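PDB 3K1T: glutamate--cysteine ligase GshA from Methylobacillus flagellatus KT, which probably acts as a glutamate--cysteine ligase, joining the two amino acids to form gamma-glutamylcysteine. Local coordinates for residues N104-T109 against P136-P141; E128-S133 against L153-R158; I174-D179 against L195-H200. All blocks are in the same frame, centred on the assembly; numbering follows the deposited sequence. Where two conformers were deposited one is given.

Contact 1: residues N104-T109 against P136-P141; sequences NHTRNT and PEITAP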
# COMPACT_ATOMS: atom_id res chain seq x y z
N ASN A 104 -2.49 -28.18 -9.75
CA ASN A 104 -1.90 -29.18 -10.67
C ASN A 104 -2.25 -28.98 -12.17
O ASN A 104 -1.65 -29.63 -13.04
CB ASN A 104 -2.24 -30.61 -10.21
CG ASN A 104 -1.44 -31.06 -8.97
OD1 ASN A 104 -0.57 -30.36 -8.47
ND2 ASN A 104 -1.73 -32.28 -8.49
N HIS A 105 -3.15 -28.03 -12.47
CA HIS A 105 -3.46 -27.60 -13.86
C HIS A 105 -2.27 -27.12 -14.72
O HIS A 105 -1.61 -26.10 -14.43
CB HIS A 105 -4.50 -26.47 -13.86
CG HIS A 105 -5.72 -26.76 -13.05
ND1 HIS A 105 -6.36 -27.98 -13.09
CD2 HIS A 105 -6.41 -25.99 -12.18
CE1 HIS A 105 -7.39 -27.96 -12.26
NE2 HIS A 105 -7.44 -26.77 -11.69
N THR A 106 -2.03 -27.84 -15.81
CA THR A 106 -1.02 -27.41 -16.78
C THR A 106 -1.64 -27.04 -18.15
O THR A 106 -0.92 -26.56 -19.04
CB THR A 106 0.06 -28.50 -16.95
OG1 THR A 106 -0.57 -29.73 -17.37
CG2 THR A 106 0.80 -28.75 -15.63
N ARG A 107 -2.94 -27.24 -18.33
CA ARG A 107 -3.60 -26.99 -19.63
C ARG A 107 -4.59 -25.84 -19.62
O ARG A 107 -5.08 -25.46 -20.69
CB ARG A 107 -4.32 -28.24 -20.17
CG ARG A 107 -3.43 -29.43 -20.46
CD ARG A 107 -4.28 -30.68 -20.58
NE ARG A 107 -3.48 -31.86 -20.89
CZ ARG A 107 -3.94 -33.12 -20.86
NH1 ARG A 107 -5.20 -33.38 -20.51
NH2 ARG A 107 -3.12 -34.13 -21.18
N ASN A 108 -4.93 -25.28 -18.46
CA ASN A 108 -5.78 -24.10 -18.42
C ASN A 108 -4.91 -22.83 -18.63
O ASN A 108 -4.15 -22.43 -17.73
CB ASN A 108 -6.55 -24.04 -17.11
CG ASN A 108 -7.54 -22.87 -17.05
OD1 ASN A 108 -7.34 -21.82 -17.66
ND2 ASN A 108 -8.63 -23.06 -16.31
N THR A 109 -5.06 -22.21 -19.80
CA THR A 109 -4.27 -21.04 -20.19
C THR A 109 -4.48 -19.87 -19.23
O THR A 109 -3.52 -19.17 -18.89
CB THR A 109 -4.58 -20.59 -21.65
OG1 THR A 109 -4.07 -21.59 -22.54
CG2 THR A 109 -3.90 -19.25 -22.01
N PRO A 136 2.18 -35.01 -10.42
CA PRO A 136 3.00 -36.22 -10.63
C PRO A 136 3.53 -36.38 -12.07
O PRO A 136 4.56 -37.00 -12.27
CB PRO A 136 2.04 -37.35 -10.25
CG PRO A 136 0.69 -36.82 -10.56
CD PRO A 136 0.77 -35.35 -10.15
N GLU A 137 2.83 -35.80 -13.03
CA GLU A 137 3.27 -35.77 -14.43
C GLU A 137 4.37 -34.75 -14.77
O GLU A 137 4.95 -34.81 -15.84
CB GLU A 137 2.05 -35.53 -15.33
CG GLU A 137 1.46 -34.14 -15.25
CD GLU A 137 0.37 -33.97 -14.17
OE1 GLU A 137 0.23 -34.83 -13.25
OE2 GLU A 137 -0.35 -32.91 -14.27
N ILE A 138 4.70 -33.84 -13.87
CA ILE A 138 5.85 -32.95 -14.08
C ILE A 138 7.05 -33.64 -13.45
O ILE A 138 7.17 -33.69 -12.24
CB ILE A 138 5.63 -31.52 -13.49
CG1 ILE A 138 4.42 -30.82 -14.16
CG2 ILE A 138 6.93 -30.66 -13.59
CD1 ILE A 138 4.59 -30.55 -15.69
N THR A 139 7.94 -34.16 -14.28
CA THR A 139 9.09 -34.90 -13.80
C THR A 139 10.42 -34.22 -14.17
O THR A 139 11.48 -34.68 -13.80
CB THR A 139 9.03 -36.37 -14.32
OG1 THR A 139 9.08 -36.39 -15.74
CG2 THR A 139 7.71 -37.03 -13.91
N ALA A 140 10.35 -33.09 -14.87
CA ALA A 140 11.54 -32.31 -15.22
C ALA A 140 11.11 -30.86 -15.44
O ALA A 140 9.92 -30.60 -15.59
CB ALA A 140 12.22 -32.90 -16.50
N PRO A 141 12.05 -29.92 -15.45
CA PRO A 141 11.69 -28.53 -15.78
C PRO A 141 10.89 -28.46 -17.07
O PRO A 141 11.31 -29.05 -18.09
CB PRO A 141 13.04 -27.84 -15.91
CG PRO A 141 13.99 -28.69 -15.09
CD PRO A 141 13.52 -30.09 -15.34
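Thr106 faces both Glu137 and Ile138 here, and its hydroxyl OG1 is hydrogen-bonded to O1 of a glycerol molecule that was probably carried over from the crystallisation liquor. The setting is a beta-alpha-beta crossover: parallel strands 97-102 and 128-133 lie next to each other in a mixed sheet, with helix 109-124 between them along the chain, and the two loops 104-109 and 136-141 follow those strands. As a worked example of how loops can meet at the end of a sheet, the contact is instructive because no hydrogen bond passes directly between them. The backbones stay well apart, Thr106 CA lying 9.2 Å from Ile138 CA, and side chains span the difference. The main apolar touch is tip to tip, with methyl CG2 of Thr106 4.2 Å from CD1 of Ile138. With OG1 set between the backbone N and the carbonyl carbon (chi1 58°), the threonine splits its roles, hydroxyl to the glycerol and methyl to the isoleucine. Both residues also rest on Leu154 of strand 151-160, which forms a shared apolar floor.

The Glu137 chain is bent at chi2 (-89°), which turns CD back; OE2 then lies 3.7 Å from the carbonyl O of Asn104. Two oxygens face each other there, so a charged carboxylate would probably be mildly repelled, and the approach supplies no bond. At the strand-proximal end, ND2 of Asn104 comes within 4.3 Å of the ring carbon CD of Pro136, while its side chain also touches Ile134, Ala135 and Asn178. The loop 104-109 then hands over to the helix through an N-cap: Asn108 has its CG anti to the backbone N, and its OD1 accepts a hydrogen bond from the backbone N of Tyr111.

Contact 2: residues E128-S133 against L153-R158; sequences EVRIGS and LLEPVR. With SO4 (sulfate ion), chain C.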
# COMPACT_ATOMS: atom_id res chain seq x y z
N GLU A 128 12.85 -13.52 -4.62
CA GLU A 128 13.26 -14.44 -5.68
C GLU A 128 12.24 -15.56 -5.64
O GLU A 128 12.07 -16.20 -4.59
CB GLU A 128 14.70 -14.91 -5.39
CG GLU A 128 15.30 -15.80 -6.43
CD GLU A 128 16.67 -16.39 -5.97
OE1 GLU A 128 17.36 -15.73 -5.12
OE2 GLU A 128 17.02 -17.51 -6.45
N VAL A 129 11.53 -15.80 -6.74
CA VAL A 129 10.37 -16.71 -6.74
C VAL A 129 10.60 -17.77 -7.80
O VAL A 129 11.04 -17.44 -8.90
CB VAL A 129 9.06 -15.97 -7.10
CG1 VAL A 129 7.84 -16.94 -7.11
CG2 VAL A 129 8.84 -14.80 -6.14
N ARG A 130 10.32 -19.04 -7.48
CA ARG A 130 10.34 -20.14 -8.44
C ARG A 130 9.06 -20.94 -8.23
O ARG A 130 8.49 -20.95 -7.13
CB ARG A 130 11.58 -21.02 -8.20
CG ARG A 130 12.92 -20.31 -8.46
CD ARG A 130 13.35 -20.42 -9.92
NE ARG A 130 13.94 -21.75 -10.17
CZ ARG A 130 15.15 -22.12 -9.75
NH1 ARG A 130 15.96 -21.26 -9.15
NH2 ARG A 130 15.57 -23.36 -9.98
N ILE A 131 8.63 -21.63 -9.29
CA ILE A 131 7.38 -22.35 -9.29
C ILE A 131 7.66 -23.84 -9.15
O ILE A 131 8.25 -24.47 -10.03
CB ILE A 131 6.59 -22.08 -10.56
CG1 ILE A 131 6.35 -20.58 -10.73
CG2 ILE A 131 5.25 -22.81 -10.51
CD1 ILE A 131 5.99 -20.18 -12.13
N GLY A 132 7.23 -24.40 -8.03
CA GLY A 132 7.44 -25.82 -7.72
C GLY A 132 6.15 -26.60 -7.86
O GLY A 132 5.21 -26.44 -7.09
N SER A 133 6.11 -27.47 -8.86
CA SER A 133 4.98 -28.34 -9.09
C SER A 133 4.97 -29.57 -8.18
O SER A 133 6.01 -30.21 -8.01
CB SER A 133 5.05 -28.85 -10.54
OG SER A 133 3.92 -29.66 -10.83
N LEU A 153 7.82 -21.42 -16.15
CA LEU A 153 8.68 -22.59 -15.97
C LEU A 153 8.21 -23.32 -14.71
O LEU A 153 8.26 -22.73 -13.62
CB LEU A 153 10.13 -22.13 -15.78
CG LEU A 153 11.12 -23.23 -15.35
CD1 LEU A 153 11.14 -24.37 -16.36
CD2 LEU A 153 12.49 -22.64 -15.14
N LEU A 154 7.77 -24.56 -14.87
CA LEU A 154 7.38 -25.44 -13.76
C LEU A 154 8.49 -26.41 -13.52
O LEU A 154 9.00 -27.03 -14.48
CB LEU A 154 6.12 -26.25 -14.06
CG LEU A 154 4.76 -25.63 -14.29
CD1 LEU A 154 3.70 -26.74 -14.33
CD2 LEU A 154 4.40 -24.61 -13.25
N GLU A 155 8.87 -26.56 -12.25
CA GLU A 155 9.93 -27.47 -11.86
C GLU A 155 9.37 -28.45 -10.81
O GLU A 155 8.65 -28.02 -9.88
CB GLU A 155 11.10 -26.69 -11.29
CG GLU A 155 11.70 -25.63 -12.24
CD GLU A 155 12.68 -24.68 -11.52
OE1 GLU A 155 13.71 -25.21 -11.03
OE2 GLU A 155 12.41 -23.44 -11.47
N PRO A 156 9.69 -29.74 -10.93
CA PRO A 156 9.19 -30.67 -9.91
C PRO A 156 9.79 -30.42 -8.51
O PRO A 156 10.98 -30.30 -8.38
CB PRO A 156 9.63 -32.05 -10.45
CG PRO A 156 10.82 -31.78 -11.24
CD PRO A 156 10.54 -30.43 -11.91
N VAL A 157 8.97 -30.35 -7.47
CA VAL A 157 9.45 -30.21 -6.11
C VAL A 157 10.29 -31.46 -5.76
O VAL A 157 9.94 -32.55 -6.15
CB VAL A 157 8.25 -30.04 -5.13
CG1 VAL A 157 8.67 -30.26 -3.71
CG2 VAL A 157 7.61 -28.63 -5.31
N ARG A 158 11.40 -31.27 -5.07
CA ARG A 158 12.23 -32.36 -4.55
C ARG A 158 12.26 -32.21 -3.04
O ARG A 158 12.58 -31.11 -2.54
CB ARG A 158 13.64 -32.22 -5.10
CG ARG A 158 14.61 -33.28 -4.57
CD ARG A 158 14.49 -34.58 -5.34
NE ARG A 158 15.55 -35.53 -4.94
CZ ARG A 158 15.39 -36.57 -4.12
NH1 ARG A 158 14.20 -36.86 -3.56
NH2 ARG A 158 16.44 -37.34 -3.85
S SO4 C . 14.58 -40.41 -2.70
O1 SO4 C . 13.86 -40.70 -3.94
O2 SO4 C . 15.95 -39.92 -2.98
O3 SO4 C . 13.87 -39.30 -1.96
O4 SO4 C . 14.66 -41.65 -1.93
O HOH W 1 10.17 -21.84 -11.77
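Two successive bends in the Arg130 side chain, at chi2 (-88°) and chi3 (-79°), fold CD and then NE back toward Glu155, whose own chain runs extended beyond CG to meet them. The guanidinium presents its NE side to the carboxylate in a side-on, two-nitrogen salt bridge: NE reaches OE2 of Glu155 at 2.6 Å, and NH2 reaches OE1 of Glu155 at 2.8 Å. Both bonds are nearly straight and use the syn lone pairs, and the two flat groups are only 10° from coplanar. An alanine in place of Arg130 would probably leave the Glu155 carboxylate without its countercharge and the backbone O of Asp167, also bound by NH2, without this donor.

The pair decorates a parallel join of two strands. Glu155 N donates to Ile131 O (3.1 Å), Ser133 N to Glu155 O (2.8 Å) and Val157 N to Ser133 O (3.0 Å). Toward Leu153 the strands part, and a water bridges the gap, accepting from Ile131 N and donating to Leu153 O and to OE2 of Glu155; the carboxylate is thus tied to the backbone as well. On the face opposite Glu155, Ile131 packs on Val115 and Thr119 of helix 109-124, while the OG of Ser133 turns to the backbone N of Ala135.

Strand 128-133 lies between strand 97-102, with which it is parallel, and strand 151-160. Helix 109-124 covers Val129 as well as Ile131, whereas Leu166 of strand 163-166 and Phe169 of strand 169-170 border the salt bridge.

Contact 3: residues I174-D179 against L195-H200; sequences ILLNND and LIPPLH. With SO4 (sulfate ion), chain E.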
# COMPACT_ATOMS: atom_id res chain seq x y z
N ILE A 174 6.98 -21.30 1.71
CA ILE A 174 6.27 -21.91 0.60
C ILE A 174 4.88 -21.30 0.51
O ILE A 174 4.11 -21.41 1.46
CB ILE A 174 6.14 -23.43 0.82
CG1 ILE A 174 7.54 -24.06 0.93
CG2 ILE A 174 5.30 -24.10 -0.29
CD1 ILE A 174 7.51 -25.44 1.59
N LEU A 175 4.56 -20.68 -0.62
CA LEU A 175 3.25 -20.10 -0.84
C LEU A 175 2.40 -21.05 -1.65
O LEU A 175 2.76 -21.44 -2.76
CB LEU A 175 3.35 -18.74 -1.56
CG LEU A 175 2.04 -18.02 -1.86
CD1 LEU A 175 1.30 -17.65 -0.55
CD2 LEU A 175 2.25 -16.73 -2.73
N LEU A 176 1.29 -21.47 -1.06
CA LEU A 176 0.32 -22.28 -1.77
C LEU A 176 -0.62 -21.46 -2.64
O LEU A 176 -1.33 -20.58 -2.15
CB LEU A 176 -0.53 -23.08 -0.77
CG LEU A 176 0.23 -24.02 0.15
CD1 LEU A 176 -0.72 -24.51 1.27
CD2 LEU A 176 0.83 -25.18 -0.68
N ASN A 177 -0.65 -21.77 -3.94
CA ASN A 177 -1.72 -21.32 -4.83
C ASN A 177 -2.54 -22.53 -5.29
O ASN A 177 -3.14 -22.54 -6.36
CB ASN A 177 -1.16 -20.53 -6.01
CG ASN A 177 -2.20 -19.70 -6.71
OD1 ASN A 177 -2.50 -19.92 -7.90
ND2 ASN A 177 -2.79 -18.74 -5.98
N ASN A 178 -2.56 -23.55 -4.43
CA ASN A 178 -3.22 -24.86 -4.65
C ASN A 178 -3.99 -25.09 -3.33
O ASN A 178 -3.39 -25.07 -2.25
CB ASN A 178 -2.12 -25.91 -4.82
CG ASN A 178 -2.65 -27.31 -5.04
OD1 ASN A 178 -3.65 -27.73 -4.41
ND2 ASN A 178 -2.00 -28.05 -5.94
N ASP A 179 -5.31 -25.23 -3.41
CA ASP A 179 -6.10 -25.26 -2.19
C ASP A 179 -6.04 -26.60 -1.43
O ASP A 179 -6.56 -26.71 -0.32
CB ASP A 179 -7.57 -24.83 -2.45
CG ASP A 179 -8.37 -25.83 -3.23
OD1 ASP A 179 -7.95 -27.00 -3.41
OD2 ASP A 179 -9.44 -25.42 -3.68
N LEU A 195 4.42 -23.21 5.52
CA LEU A 195 3.46 -23.11 4.46
C LEU A 195 2.61 -21.83 4.67
O LEU A 195 2.33 -21.45 5.83
CB LEU A 195 2.53 -24.32 4.42
CG LEU A 195 3.15 -25.69 4.10
CD1 LEU A 195 2.06 -26.75 4.26
CD2 LEU A 195 3.73 -25.75 2.68
N ILE A 196 2.23 -21.21 3.56
CA ILE A 196 1.39 -20.02 3.56
C ILE A 196 0.20 -20.28 2.64
O ILE A 196 0.37 -20.47 1.44
CB ILE A 196 2.14 -18.76 3.05
CG1 ILE A 196 3.41 -18.51 3.89
CG2 ILE A 196 1.15 -17.53 3.04
CD1 ILE A 196 4.46 -17.60 3.24
N PRO A 197 -1.02 -20.33 3.19
CA PRO A 197 -1.40 -20.30 4.59
C PRO A 197 -0.89 -21.55 5.32
O PRO A 197 -0.59 -22.55 4.67
CB PRO A 197 -2.93 -20.32 4.53
CG PRO A 197 -3.27 -20.86 3.22
CD PRO A 197 -2.18 -20.54 2.29
N PRO A 198 -0.78 -21.50 6.66
CA PRO A 198 -0.15 -22.63 7.31
C PRO A 198 -1.13 -23.78 7.57
O PRO A 198 -1.60 -23.94 8.70
CB PRO A 198 0.39 -22.03 8.61
CG PRO A 198 -0.56 -20.92 8.93
CD PRO A 198 -0.91 -20.34 7.56
N LEU A 199 -1.36 -24.61 6.57
CA LEU A 199 -2.29 -25.72 6.69
C LEU A 199 -1.57 -26.93 7.31
O LEU A 199 -0.38 -27.17 7.07
CB LEU A 199 -2.85 -26.10 5.32
CG LEU A 199 -3.38 -24.96 4.44
CD1 LEU A 199 -3.87 -25.55 3.12
CD2 LEU A 199 -4.51 -24.18 5.14
N HIS A 200 -2.35 -27.72 8.05
CA HIS A 200 -1.93 -28.99 8.67
C HIS A 200 -2.88 -30.13 8.27
O HIS A 200 -4.07 -29.86 8.02
CB HIS A 200 -2.00 -28.84 10.19
CG HIS A 200 -1.19 -27.69 10.69
ND1 HIS A 200 0.18 -27.74 10.82
CD2 HIS A 200 -1.56 -26.44 11.07
CE1 HIS A 200 0.62 -26.57 11.26
NE2 HIS A 200 -0.41 -25.77 11.42
S SO4 E . 3.10 -29.85 9.54
O1 SO4 E . 3.40 -28.50 9.07
O2 SO4 E . 1.85 -29.82 10.31
O3 SO4 E . 2.92 -30.77 8.42
O4 SO4 E . 4.17 -30.27 10.43
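Ile174 and Ile196 make the first of two backbone hydrogen bonds between these parallel strands, Ile196 N donating to Ile174 O at 2.8 Å. The second runs the other way, from Leu176 N to Ile196 O, also 2.8 Å. A CA-H...O contact from CA of Leu195 to O of Ile174 (3.5 Å) supplements them. What follows illustrates how a proline pair ends a strand: neither Pro197, which is preceded by a cis peptide bond, nor Pro198 has an N-H to offer, and the carbonyl O of Leu176 is hydrogen-bonded instead to the hydroxyl of Tyr45. Beyond that point the chain turns through an inverse gamma turn centred on Pro198, closed by a weak bond from Leu199 N to Pro197 O.

Apolar contacts occupy both faces. Ile174 and Leu195 lie side by side and point the same way, with CG2 of the isoleucine 3.7 Å from CD2 of the leucine. On the other face CG of Leu175 is anti to its own backbone N (chi1 180°), and chi2 (63°) then turns CD1 to the partner strand, where it meets CG2 of Ile196 at 3.6 Å. Leu176 packs past the end of the partner strand, its CB resting 4.3 Å from the ring CD of Pro197 and its CD1 3.8 Å from CD1 of Leu199.

A further polar contact, at the end of segment 195-200, is with a sulfate, probably from the crystallisation liquor: ND1 of His200 donates in the ring plane to its O2 at 2.7 Å, and Gly190 N holds the same ion.

Strand 173-177 lies between strands 97-102 and 194-196. Helix 109-124 packs on Leu175 through Leu122, and Leu420 of helix 398-421 covers Pro197 and Leu199.

Overall arrangement
All three contacts belong to the region around one mixed sheet, and their chemistry follows depth. Contact 3 is buried and mostly aliphatic, held by backbone bonds and hydrocarbon faces. Contact 2, partly buried, uses the same parallel strand pairing but adds an ion pair and a bridging water. Contact 1, at the surface, has no direct bond between its loops and relies on side-chain touches. Strand 97-102 separates the two paired sites, joining 128-133 to one of its edges and 173-177 to the other. Contacts 1 and 2 touch, Ile138 packing on Ser133 and Pro156, whereas contact 1 reaches contact 3 through Asn104 and Asn178.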